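Local coordinates for protein polyketide synthase PksR (Bacillus subtilis, PDB 4U3V) that takes part in intermediate steps of bacillaene antibiotic synthesis, the piece described here being its double-hotdog enoyl-isomerase domain, at residues I31-Y41 and R51-L61; S75-S85 and P124-F135. All coordinates share one frame; numbering follows the deposited sequence.

In the fold
Both contacts belong to the N-terminal hotdog fold and follow one another along the chain, with centres about 17 Å apart. Contact 1 sets strand 31-36 and the turn after it against the start of helix 56-69; contact 2 pairs strand 75-83, the next element after that helix, with strand 121-132. Contact 1 has a buried aromatic and aliphatic core with its arginine stack further out; in contact 2 burial goes by face, the Ile78, Cys130 and Ala126 side lying against helix 56-69 and the Ser79, Gln129 and Ile127 side being more exposed. Side chains do the work in contact 1, backbone hydrogen bonds in contact 2. The two touch where Tyr58 meets Tyr83 and Ala125.

Contact 1: residues I31-Y41 and R51-L61; sequences IQDQFTYDEPY and RVLVGATYGSL
Arg51 lays its guanidinium flat on one face of the Tyr37 ring, a cation-pi stack with centres 3.8 Å apart and planes only 10° from parallel. The arginine chain, extended from CG to NE, crosses the tyrosine at about a right angle, and CD adds a CH-pi contact over the same ring. In the guanidinium plane, NH1 donates to Tyr37 O at 2.8 Å, meeting the carbonyl from above its plane, so one residue receives both the stack and the bond. The Asp38 carboxylate lies nearby, beyond salt-bridge range, and probably adds some electrostatic attraction.

Deeper in, Leu53 CD1 serves two rings at once: it sits over a face of Phe35, 3.7 Å from CG, and at the edge of Tyr41, 3.7 Å from CE2. Tyr41 OH donates to Thr57 OG1 at 2.6 Å, while Val54 CG2 packs against the phenol end. Thr57 OG1 in turn donates to Val54 O at 2.8 Å, in the carbonyl plane; the same oxygen also accepts from Thr57 N. With chi1 at -52°, Thr57 keeps OG1 beside its backbone N and sends CG2 to Phe35 CZ. A water joins Tyr41 O to Val54 N. At the far end Ile31 CG2 meets Leu61 CD2 at 4.0 Å, the two side chains passing in opposite directions.

This is helix-on-strand packing within the hotdog: the axes of strand 31-36 and helix 56-61 approach to 10.5 Å, with their N-to-C directions 151° apart. Around it, His199 stacks on Phe35 and bonds to Asp33 and Glu39, with Tyr201 also on Asp33. Strand 94-102 pairs with strand 31-36 on the sheet side, and helix 205-219 receives Tyr41, Ala56 and Ser60.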
loop_
_atom_site.group_PDB
_atom_site.type_symbol
_atom_site.label_atom_id
_atom_site.label_comp_id
_atom_site.label_asym_id
_atom_site.label_seq_id
_atom_site.Cartn_x
_atom_site.Cartn_y
_atom_site.Cartn_z
ATOM N N ILE A 31 -7.913 -12.081 -12.546
ATOM C CA ILE A 31 -6.703 -11.365 -12.144
ATOM C C ILE A 31 -5.858 -12.247 -11.195
ATOM O O ILE A 31 -6.379 -12.881 -10.266
ATOM C CB ILE A 31 -7.092 -10.051 -11.422
ATOM C CG1 ILE A 31 -7.712 -9.060 -12.416
ATOM C CG2 ILE A 31 -5.897 -9.452 -10.696
ATOM C CD1 ILE A 31 -6.853 -8.750 -13.640
ATOM N N GLN A 32 -4.565 -12.352 -11.488
ATOM C CA GLN A 32 -3.723 -13.329 -10.801
ATOM C C GLN A 32 -2.292 -12.918 -10.889
ATOM O O GLN A 32 -1.869 -12.272 -11.874
ATOM C CB GLN A 32 -3.899 -14.750 -11.376
ATOM C CG GLN A 32 -3.701 -14.848 -12.867
ATOM C CD GLN A 32 -4.224 -16.173 -13.428
ATOM O OE1 GLN A 32 -3.583 -17.215 -13.248
ATOM N NE2 GLN A 32 -5.432 -16.151 -14.017
ATOM N N ASP A 33 -1.516 -13.336 -9.891
ATOM C CA ASP A 33 -0.076 -13.074 -9.909
ATOM C C ASP A 33 0.585 -14.244 -9.140
ATOM O O ASP A 33 -0.089 -15.052 -8.504
ATOM C CB ASP A 33 0.241 -11.696 -9.239
ATOM C CG ASP A 33 1.610 -11.100 -9.671
ATOM O OD1 ASP A 33 2.432 -11.793 -10.324
ATOM O OD2 ASP A 33 1.889 -9.914 -9.352
ATOM N N GLN A 34 1.906 -14.310 -9.196
ATOM C CA GLN A 34 2.643 -15.391 -8.519
ATOM C C GLN A 34 3.911 -14.775 -7.964
ATOM O O GLN A 34 4.544 -13.940 -8.606
ATOM C CB GLN A 34 3.088 -16.485 -9.497
ATOM C CG GLN A 34 1.991 -17.264 -10.165
ATOM C CD GLN A 34 2.534 -18.563 -10.735
ATOM O OE1 GLN A 34 3.726 -18.683 -11.000
ATOM N NE2 GLN A 34 1.655 -19.526 -10.918
ATOM N N PHE A 35 4.309 -15.244 -6.786
ATOM C CA PHE A 35 5.501 -14.688 -6.113
ATOM C C PHE A 35 6.386 -15.846 -5.677
ATOM O O PHE A 35 5.915 -16.802 -5.064
ATOM C CB PHE A 35 5.101 -13.870 -4.884
ATOM C CG PHE A 35 4.360 -12.631 -5.232
ATOM C CD1 PHE A 35 5.063 -11.497 -5.599
ATOM C CD2 PHE A 35 2.972 -12.646 -5.359
ATOM C CE1 PHE A 35 4.382 -10.326 -5.993
ATOM C CE2 PHE A 35 2.298 -11.485 -5.760
ATOM C CZ PHE A 35 3.001 -10.342 -6.091
ATOM N N THR A 36 7.663 -15.752 -6.008
ATOM C CA THR A 36 8.583 -16.877 -5.725
ATOM C C THR A 36 9.606 -16.488 -4.634
ATOM O O THR A 36 9.923 -15.317 -4.429
ATOM C CB THR A 36 9.284 -17.317 -7.020
ATOM O OG1 THR A 36 9.974 -18.561 -6.793
ATOM C CG2 THR A 36 10.265 -16.279 -7.488
ATOM N N TYR A 37 10.112 -17.476 -3.903
ATOM C CA TYR A 37 10.959 -17.216 -2.738
ATOM C C TYR A 37 12.096 -16.284 -3.101
ATOM O O TYR A 37 12.446 -15.379 -2.337
ATOM C CB TYR A 37 11.549 -18.535 -2.208
ATOM C CG TYR A 37 12.388 -18.389 -0.962
ATOM C CD1 TYR A 37 11.783 -18.201 0.289
ATOM C CD2 TYR A 37 13.776 -18.559 -1.005
ATOM C CE1 TYR A 37 12.537 -18.114 1.447
ATOM C CE2 TYR A 37 14.543 -18.425 0.149
ATOM C CZ TYR A 37 13.915 -18.215 1.364
ATOM O OH TYR A 37 14.645 -18.168 2.538
ATOM N N ASP A 38 12.728 -16.542 -4.233
ATOM C CA ASP A 38 14.017 -15.916 -4.512
ATOM C C ASP A 38 13.959 -14.550 -5.204
ATOM O O ASP A 38 14.995 -13.945 -5.409
ATOM C CB ASP A 38 14.908 -16.839 -5.343
ATOM C CG ASP A 38 15.474 -17.995 -4.538
ATOM O OD1 ASP A 38 15.544 -17.893 -3.296
ATOM O OD2 ASP A 38 15.848 -19.016 -5.157
ATOM N N GLU A 39 12.787 -14.084 -5.633
ATOM C CA GLU A 39 12.759 -12.815 -6.368
ATOM C C GLU A 39 12.878 -11.579 -5.425
ATOM O O GLU A 39 12.558 -11.670 -4.230
ATOM C CB GLU A 39 11.492 -12.730 -7.219
ATOM C CG GLU A 39 10.222 -12.594 -6.400
ATOM C CD GLU A 39 9.023 -12.422 -7.296
ATOM O OE1 GLU A 39 8.272 -13.406 -7.473
ATOM O OE2 GLU A 39 8.871 -11.326 -7.891
ATOM N N PRO A 40 13.377 -10.437 -5.941
ATOM C CA PRO A 40 13.685 -9.304 -5.041
ATOM C C PRO A 40 12.468 -8.758 -4.271
ATOM O O PRO A 40 12.594 -8.394 -3.110
ATOM C CB PRO A 40 14.246 -8.236 -5.992
ATOM C CG PRO A 40 14.801 -9.002 -7.153
ATOM C CD PRO A 40 14.009 -10.285 -7.268
ATOM N N TYR A 41 11.279 -8.815 -4.871
ATOM C CA TYR A 41 10.057 -8.397 -4.153
ATOM C C TYR A 41 9.828 -9.207 -2.859
ATOM O O TYR A 41 9.283 -8.690 -1.879
ATOM C CB TYR A 41 8.860 -8.550 -5.089
ATOM C CG TYR A 41 7.581 -7.901 -4.584
ATOM C CD1 TYR A 41 7.301 -6.577 -4.882
ATOM C CD2 TYR A 41 6.652 -8.626 -3.836
ATOM C CE1 TYR A 41 6.108 -5.995 -4.473
ATOM C CE2 TYR A 41 5.443 -8.067 -3.458
ATOM C CZ TYR A 41 5.194 -6.737 -3.751
ATOM O OH TYR A 41 3.963 -6.174 -3.421
ATOM N N ARG A 51 10.180 -14.790 5.057
ATOM C CA ARG A 51 9.790 -13.913 3.931
ATOM C C ARG A 51 8.273 -13.806 3.828
ATOM O O ARG A 51 7.600 -14.800 3.578
ATOM C CB ARG A 51 10.428 -14.430 2.665
ATOM C CG ARG A 51 11.946 -14.455 2.816
ATOM C CD ARG A 51 12.683 -14.391 1.506
ATOM N NE ARG A 51 14.094 -14.758 1.695
ATOM C CZ ARG A 51 14.944 -15.055 0.713
ATOM N NH1 ARG A 51 14.548 -15.056 -0.560
ATOM N NH2 ARG A 51 16.208 -15.354 0.998
ATOM N N VAL A 52 7.725 -12.652 4.210
ATOM C CA VAL A 52 6.282 -12.471 4.312
ATOM C C VAL A 52 5.860 -11.512 3.203
ATOM O O VAL A 52 6.480 -10.464 3.034
ATOM C CB VAL A 52 5.927 -11.823 5.663
ATOM C CG1 VAL A 52 4.458 -11.412 5.714
ATOM C CG2 VAL A 52 6.315 -12.740 6.829
ATOM N N LEU A 53 4.900 -11.904 2.360
ATOM C CA LEU A 53 4.547 -11.022 1.236
ATOM C C LEU A 53 4.058 -9.683 1.797
ATOM O O LEU A 53 3.235 -9.652 2.727
ATOM C CB LEU A 53 3.443 -11.687 0.393
ATOM C CG LEU A 53 3.144 -11.041 -0.962
ATOM C CD1 LEU A 53 4.359 -11.181 -1.869
ATOM C CD2 LEU A 53 1.950 -11.764 -1.572
ATOM N N VAL A 54 4.548 -8.562 1.236
ATOM C CA VAL A 54 4.183 -7.282 1.819
ATOM C C VAL A 54 2.674 -7.047 1.673
ATOM O O VAL A 54 2.081 -7.354 0.626
ATOM C CB VAL A 54 4.968 -6.100 1.215
ATOM C CG1 VAL A 54 6.427 -6.144 1.641
ATOM C CG2 VAL A 54 4.817 -6.075 -0.298
ATOM N N GLY A 55 2.057 -6.503 2.718
ATOM C CA GLY A 55 0.605 -6.226 2.691
ATOM C C GLY A 55 0.164 -5.256 1.587
ATOM O O GLY A 55 -0.965 -5.327 1.093
ATOM N N ALA A 56 1.093 -4.399 1.163
ATOM C CA ALA A 56 0.879 -3.506 0.015
ATOM C C ALA A 56 0.416 -4.206 -1.280
ATOM O O ALA A 56 -0.189 -3.576 -2.156
ATOM C CB ALA A 56 2.162 -2.680 -0.217
ATOM N N THR A 57 0.753 -5.494 -1.424
ATOM C CA THR A 57 0.366 -6.260 -2.582
ATOM C C THR A 57 -1.145 -6.230 -2.775
ATOM O O THR A 57 -1.653 -6.177 -3.880
ATOM C CB THR A 57 0.862 -7.719 -2.444
ATOM O OG1 THR A 57 2.277 -7.716 -2.130
ATOM C CG2 THR A 57 0.655 -8.472 -3.763
ATOM N N TYR A 58 -1.876 -6.337 -1.678
ATOM C CA TYR A 58 -3.312 -6.625 -1.759
ATOM C C TYR A 58 -4.145 -5.499 -2.361
ATOM O O TYR A 58 -5.032 -5.774 -3.181
ATOM C CB TYR A 58 -3.851 -7.037 -0.393
ATOM C CG TYR A 58 -3.090 -8.156 0.219
ATOM C CD1 TYR A 58 -2.843 -9.304 -0.515
ATOM C CD2 TYR A 58 -2.628 -8.088 1.540
ATOM C CE1 TYR A 58 -2.083 -10.320 0.008
ATOM C CE2 TYR A 58 -1.886 -9.123 2.081
ATOM C CZ TYR A 58 -1.632 -10.237 1.310
ATOM O OH TYR A 58 -0.911 -11.279 1.815
ATOM N N GLY A 59 -3.876 -4.245 -1.971
ATOM C CA GLY A 59 -4.622 -3.107 -2.555
ATOM C C GLY A 59 -4.356 -3.019 -4.064
ATOM O O GLY A 59 -5.265 -2.747 -4.864
ATOM N N SER A 60 -3.117 -3.325 -4.474
ATOM C CA SER A 60 -2.827 -3.284 -5.921
ATOM C C SER A 60 -3.610 -4.354 -6.713
ATOM O O SER A 60 -4.076 -4.084 -7.841
ATOM C CB SER A 60 -1.327 -3.465 -6.162
ATOM O OG SER A 60 -0.607 -2.305 -5.652
ATOM N N LEU A 61 -3.674 -5.573 -6.179
ATOM C CA LEU A 61 -4.505 -6.653 -6.785
ATOM C C LEU A 61 -5.978 -6.288 -6.771
ATOM O O LEU A 61 -6.714 -6.545 -7.741
ATOM C CB LEU A 61 -4.306 -7.982 -6.040
ATOM C CG LEU A 61 -3.013 -8.705 -6.400
ATOM C CD1 LEU A 61 -2.718 -9.807 -5.380
ATOM C CD2 LEU A 61 -3.174 -9.276 -7.812
HETATM O O HOH W 1 7.036 -9.079 -0.169
#

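Contact 2: residues S75-S85 and P124-F135; sequences SGRISKLSYIS and PAAIGQCGIGSF
Strands 75-83 and 126-132 pair antiparallel in the N-terminal hotdog fold, with a beta bulge in the middle. Arg77 and Gly131 exchange both backbone bonds, as do Ser79 with Gln129 and Ser82 with Ile127. Between the last two pairs, strand 75-83 carries one extra residue: Lys80 takes left-handed helical backbone angles, and Lys80 and Leu81 bulge opposite Gly128. From the bulge the Lys80 chain runs alongside Gln129, CD 4.0 Å from NE2.

Arg77 reaches past its own pair. CB lies 3.9 Å from Gly131 O, and CG stands 4.1 Å from Gly133 CA. The chain then bends at chi2 (-84°), which carries it along the backbone of 133-134. Arg77 NE donates to a water 3.1 Å away that lies within reach of Gly76 O. The guanidinium turns one face to Gly133 CA, and from its edge NH2 donates to Ser134 O at 3.0 Å, fairly straight (160°) and in the carbonyl plane. Bond and water together should limit rotation of the group.

The inner face is apolar: Ile78 CD1 packs on Cys130 CB at 3.9 Å, and Ala126 CB lies against Leu81 and Tyr83. Helix 56-69 covers this side through Ala62 and Ile63 on Ile78 and Tyr58 on Ala126, while strand 230-239 hydrogen-bonds along the other edge of strand 75-83. At the turned end, Ile84 N donates to Ala125 O, and the Ile84 and Ile127 side chains cross at about a right angle, CD1 of the first touching CG1 of the second.

At the opposite end Ser75 OG sits between its backbone N and carbonyl carbon (chi1 77°). It donates to Gly133 O at 2.7 Å and accepts from a water that in turn accepts from Phe135 N, 3.0 Å away.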
loop_
_atom_site.group_PDB
_atom_site.type_symbol
_atom_site.label_atom_id
_atom_site.label_comp_id
_atom_site.label_asym_id
_atom_site.label_seq_id
_atom_site.Cartn_x
_atom_site.Cartn_y
_atom_site.Cartn_z
ATOM N N SER A 75 -11.599 5.582 -13.272
ATOM C CA SER A 75 -11.376 5.811 -11.858
ATOM C C SER A 75 -12.348 4.954 -11.074
ATOM O O SER A 75 -13.361 4.504 -11.609
ATOM C CB SER A 75 -11.568 7.298 -11.531
ATOM O OG SER A 75 -12.948 7.619 -11.474
ATOM N N GLY A 76 -12.025 4.693 -9.806
ATOM C CA GLY A 76 -12.834 3.846 -8.964
ATOM C C GLY A 76 -12.481 3.995 -7.494
ATOM O O GLY A 76 -11.644 4.855 -7.129
ATOM N N ARG A 77 -13.090 3.138 -6.678
ATOM C CA ARG A 77 -12.854 3.073 -5.240
ATOM C C ARG A 77 -12.641 1.636 -4.810
ATOM O O ARG A 77 -13.369 0.735 -5.236
ATOM C CB ARG A 77 -14.058 3.602 -4.449
ATOM C CG ARG A 77 -14.568 4.954 -4.906
ATOM C CD ARG A 77 -13.790 6.096 -4.273
ATOM N NE ARG A 77 -14.194 7.380 -4.845
ATOM C CZ ARG A 77 -15.345 7.988 -4.573
ATOM N NH1 ARG A 77 -16.187 7.447 -3.702
ATOM N NH2 ARG A 77 -15.654 9.140 -5.166
ATOM N N ILE A 78 -11.713 1.434 -3.872
ATOM C CA ILE A 78 -11.735 0.248 -3.026
ATOM C C ILE A 78 -12.230 0.661 -1.643
ATOM O O ILE A 78 -11.872 1.724 -1.174
ATOM C CB ILE A 78 -10.296 -0.314 -2.839
ATOM C CG1 ILE A 78 -9.574 -0.470 -4.185
ATOM C CG2 ILE A 78 -10.315 -1.572 -1.987
ATOM C CD1 ILE A 78 -10.297 -1.371 -5.168
ATOM N N SER A 79 -13.018 -0.185 -0.984
ATOM C CA SER A 79 -13.480 0.107 0.389
ATOM C C SER A 79 -13.264 -1.078 1.293
ATOM O O SER A 79 -13.378 -2.231 0.857
ATOM C CB SER A 79 -14.980 0.462 0.388
ATOM O OG SER A 79 -15.282 1.390 -0.639
ATOM N N LYS A 80 -13.022 -0.804 2.580
ATOM C CA LYS A 80 -13.036 -1.804 3.635
ATOM C C LYS A 80 -12.071 -2.962 3.357
ATOM O O LYS A 80 -12.389 -4.139 3.561
ATOM C CB LYS A 80 -14.449 -2.324 3.927
ATOM C CG LYS A 80 -15.451 -1.193 4.059
ATOM C CD LYS A 80 -16.716 -1.640 4.767
ATOM C CE LYS A 80 -17.617 -0.437 5.026
ATOM N NZ LYS A 80 -18.999 -0.868 5.394
ATOM N N LEU A 81 -10.890 -2.602 2.874
ATOM C CA LEU A 81 -9.854 -3.613 2.577
ATOM C C LEU A 81 -9.202 -4.043 3.889
ATOM O O LEU A 81 -8.668 -3.220 4.674
ATOM C CB LEU A 81 -8.820 -2.994 1.637
ATOM C CG LEU A 81 -7.656 -3.885 1.219
ATOM C CD1 LEU A 81 -8.192 -5.067 0.399
ATOM C CD2 LEU A 81 -6.633 -3.034 0.435
ATOM N N SER A 82 -9.306 -5.321 4.174
ATOM C CA SER A 82 -8.860 -5.881 5.431
ATOM C C SER A 82 -7.895 -7.034 5.146
ATOM O O SER A 82 -8.148 -7.814 4.236
ATOM C CB SER A 82 -10.105 -6.379 6.179
ATOM O OG SER A 82 -9.759 -7.259 7.194
ATOM N N TYR A 83 -6.771 -7.093 5.869
ATOM C CA TYR A 83 -5.727 -8.103 5.649
ATOM C C TYR A 83 -6.016 -9.243 6.605
ATOM O O TYR A 83 -6.092 -9.046 7.828
ATOM C CB TYR A 83 -4.302 -7.549 5.909
ATOM C CG TYR A 83 -3.964 -6.318 5.063
ATOM C CD1 TYR A 83 -4.651 -6.050 3.875
ATOM C CD2 TYR A 83 -3.004 -5.404 5.485
ATOM C CE1 TYR A 83 -4.398 -4.899 3.125
ATOM C CE2 TYR A 83 -2.700 -4.289 4.718
ATOM C CZ TYR A 83 -3.441 -3.992 3.602
ATOM O OH TYR A 83 -3.150 -2.860 2.875
ATOM N N ILE A 84 -6.257 -10.419 6.045
ATOM C CA ILE A 84 -6.774 -11.535 6.823
ATOM C C ILE A 84 -5.644 -12.355 7.432
ATOM O O ILE A 84 -5.654 -12.698 8.630
ATOM C CB ILE A 84 -7.698 -12.413 5.936
ATOM C CG1 ILE A 84 -8.925 -11.617 5.553
ATOM C CG2 ILE A 84 -8.103 -13.690 6.682
ATOM C CD1 ILE A 84 -9.501 -10.811 6.699
ATOM N N SER A 85 -4.658 -12.675 6.613
ATOM C CA SER A 85 -3.651 -13.658 6.979
ATOM C C SER A 85 -2.353 -13.299 6.256
ATOM O O SER A 85 -2.372 -13.025 5.056
ATOM C CB SER A 85 -4.127 -15.046 6.539
ATOM O OG SER A 85 -3.041 -15.951 6.460
ATOM N N PRO A 124 -8.115 -17.236 2.077
ATOM C CA PRO A 124 -8.173 -15.769 1.958
ATOM C C PRO A 124 -6.957 -15.021 2.556
ATOM O O PRO A 124 -6.474 -15.348 3.670
ATOM C CB PRO A 124 -9.501 -15.401 2.649
ATOM C CG PRO A 124 -9.747 -16.531 3.595
ATOM C CD PRO A 124 -9.205 -17.774 2.924
ATOM N N ALA A 125 -6.365 -14.144 1.750
ATOM C CA ALA A 125 -5.296 -13.267 2.205
ATOM C C ALA A 125 -5.881 -11.905 2.596
ATOM O O ALA A 125 -5.398 -11.263 3.550
ATOM C CB ALA A 125 -4.272 -13.078 1.084
ATOM N N ALA A 126 -6.850 -11.441 1.810
ATOM C CA ALA A 126 -7.479 -10.103 2.033
ATOM C C ALA A 126 -8.890 -10.068 1.508
ATOM O O ALA A 126 -9.228 -10.814 0.609
ATOM C CB ALA A 126 -6.643 -8.994 1.355
ATOM N N ILE A 127 -9.704 -9.153 2.042
ATOM C CA ILE A 127 -11.067 -8.989 1.577
ATOM C C ILE A 127 -11.342 -7.509 1.533
ATOM O O ILE A 127 -10.748 -6.744 2.304
ATOM C CB ILE A 127 -12.065 -9.690 2.529
ATOM C CG1 ILE A 127 -11.944 -9.128 3.949
ATOM C CG2 ILE A 127 -11.812 -11.193 2.534
ATOM C CD1 ILE A 127 -13.269 -8.792 4.614
ATOM N N GLY A 128 -12.084 -7.097 0.513
ATOM C CA GLY A 128 -12.546 -5.700 0.398
ATOM C C GLY A 128 -13.785 -5.551 -0.470
ATOM O O GLY A 128 -14.452 -6.547 -0.810
ATOM N N GLN A 129 -14.029 -4.321 -0.914
ATOM C CA GLN A 129 -15.125 -4.021 -1.817
ATOM C C GLN A 129 -14.608 -3.091 -2.876
ATOM O O GLN A 129 -13.631 -2.371 -2.653
ATOM C CB GLN A 129 -16.263 -3.342 -1.058
ATOM C CG GLN A 129 -16.918 -4.252 -0.029
ATOM C CD GLN A 129 -17.952 -3.530 0.806
ATOM O OE1 GLN A 129 -18.437 -2.470 0.424
ATOM N NE2 GLN A 129 -18.248 -4.071 1.975
ATOM N N CYS A 130 -15.219 -3.106 -4.051
ATOM C CA CYS A 130 -14.909 -2.041 -4.995
ATOM C C CYS A 130 -16.168 -1.465 -5.581
ATOM O O CYS A 130 -17.221 -2.087 -5.502
ATOM C CB CYS A 130 -13.916 -2.460 -6.078
ATOM S SG CYS A 130 -14.486 -3.817 -7.150
ATOM N N GLY A 131 -16.054 -0.251 -6.112
ATOM C CA GLY A 131 -17.204 0.519 -6.564
ATOM C C GLY A 131 -16.796 1.554 -7.596
ATOM O O GLY A 131 -15.645 2.022 -7.632
ATOM N N ILE A 132 -17.737 1.915 -8.466
ATOM C CA ILE A 132 -17.566 3.110 -9.292
ATOM C C ILE A 132 -17.428 4.341 -8.376
ATOM O O ILE A 132 -17.944 4.356 -7.265
ATOM C CB ILE A 132 -18.782 3.322 -10.229
ATOM C CG1 ILE A 132 -18.655 2.437 -11.470
ATOM C CG2 ILE A 132 -18.879 4.775 -10.654
ATOM C CD1 ILE A 132 -18.726 0.968 -11.141
ATOM N N GLY A 133 -16.760 5.375 -8.876
ATOM C CA GLY A 133 -16.596 6.612 -8.124
ATOM C C GLY A 133 -15.633 7.507 -8.853
ATOM O O GLY A 133 -14.652 7.038 -9.423
ATOM N N SER A 134 -15.956 8.791 -8.932
ATOM C CA SER A 134 -15.085 9.708 -9.634
ATOM C C SER A 134 -13.892 10.035 -8.741
ATOM O O SER A 134 -13.935 9.833 -7.526
ATOM C CB SER A 134 -15.839 10.974 -10.060
ATOM O OG SER A 134 -16.143 11.784 -8.937
ATOM N N PHE A 135 -12.797 10.443 -9.358
ATOM C CA PHE A 135 -11.663 10.939 -8.606
ATOM C C PHE A 135 -11.583 12.451 -8.796
ATOM O O PHE A 135 -11.308 12.950 -9.899
ATOM C CB PHE A 135 -10.362 10.268 -9.066
ATOM C CG PHE A 135 -9.136 10.767 -8.347
ATOM C CD1 PHE A 135 -8.786 10.259 -7.101
ATOM C CD2 PHE A 135 -8.350 11.781 -8.898
ATOM C CE1 PHE A 135 -7.713 10.780 -6.403
ATOM C CE2 PHE A 135 -7.252 12.281 -8.218
ATOM C CZ PHE A 135 -6.932 11.777 -6.965
HETATM O O HOH W 2 -12.910 10.632 -12.335
HETATM O O HOH W 3 -12.356 7.405 -7.315
#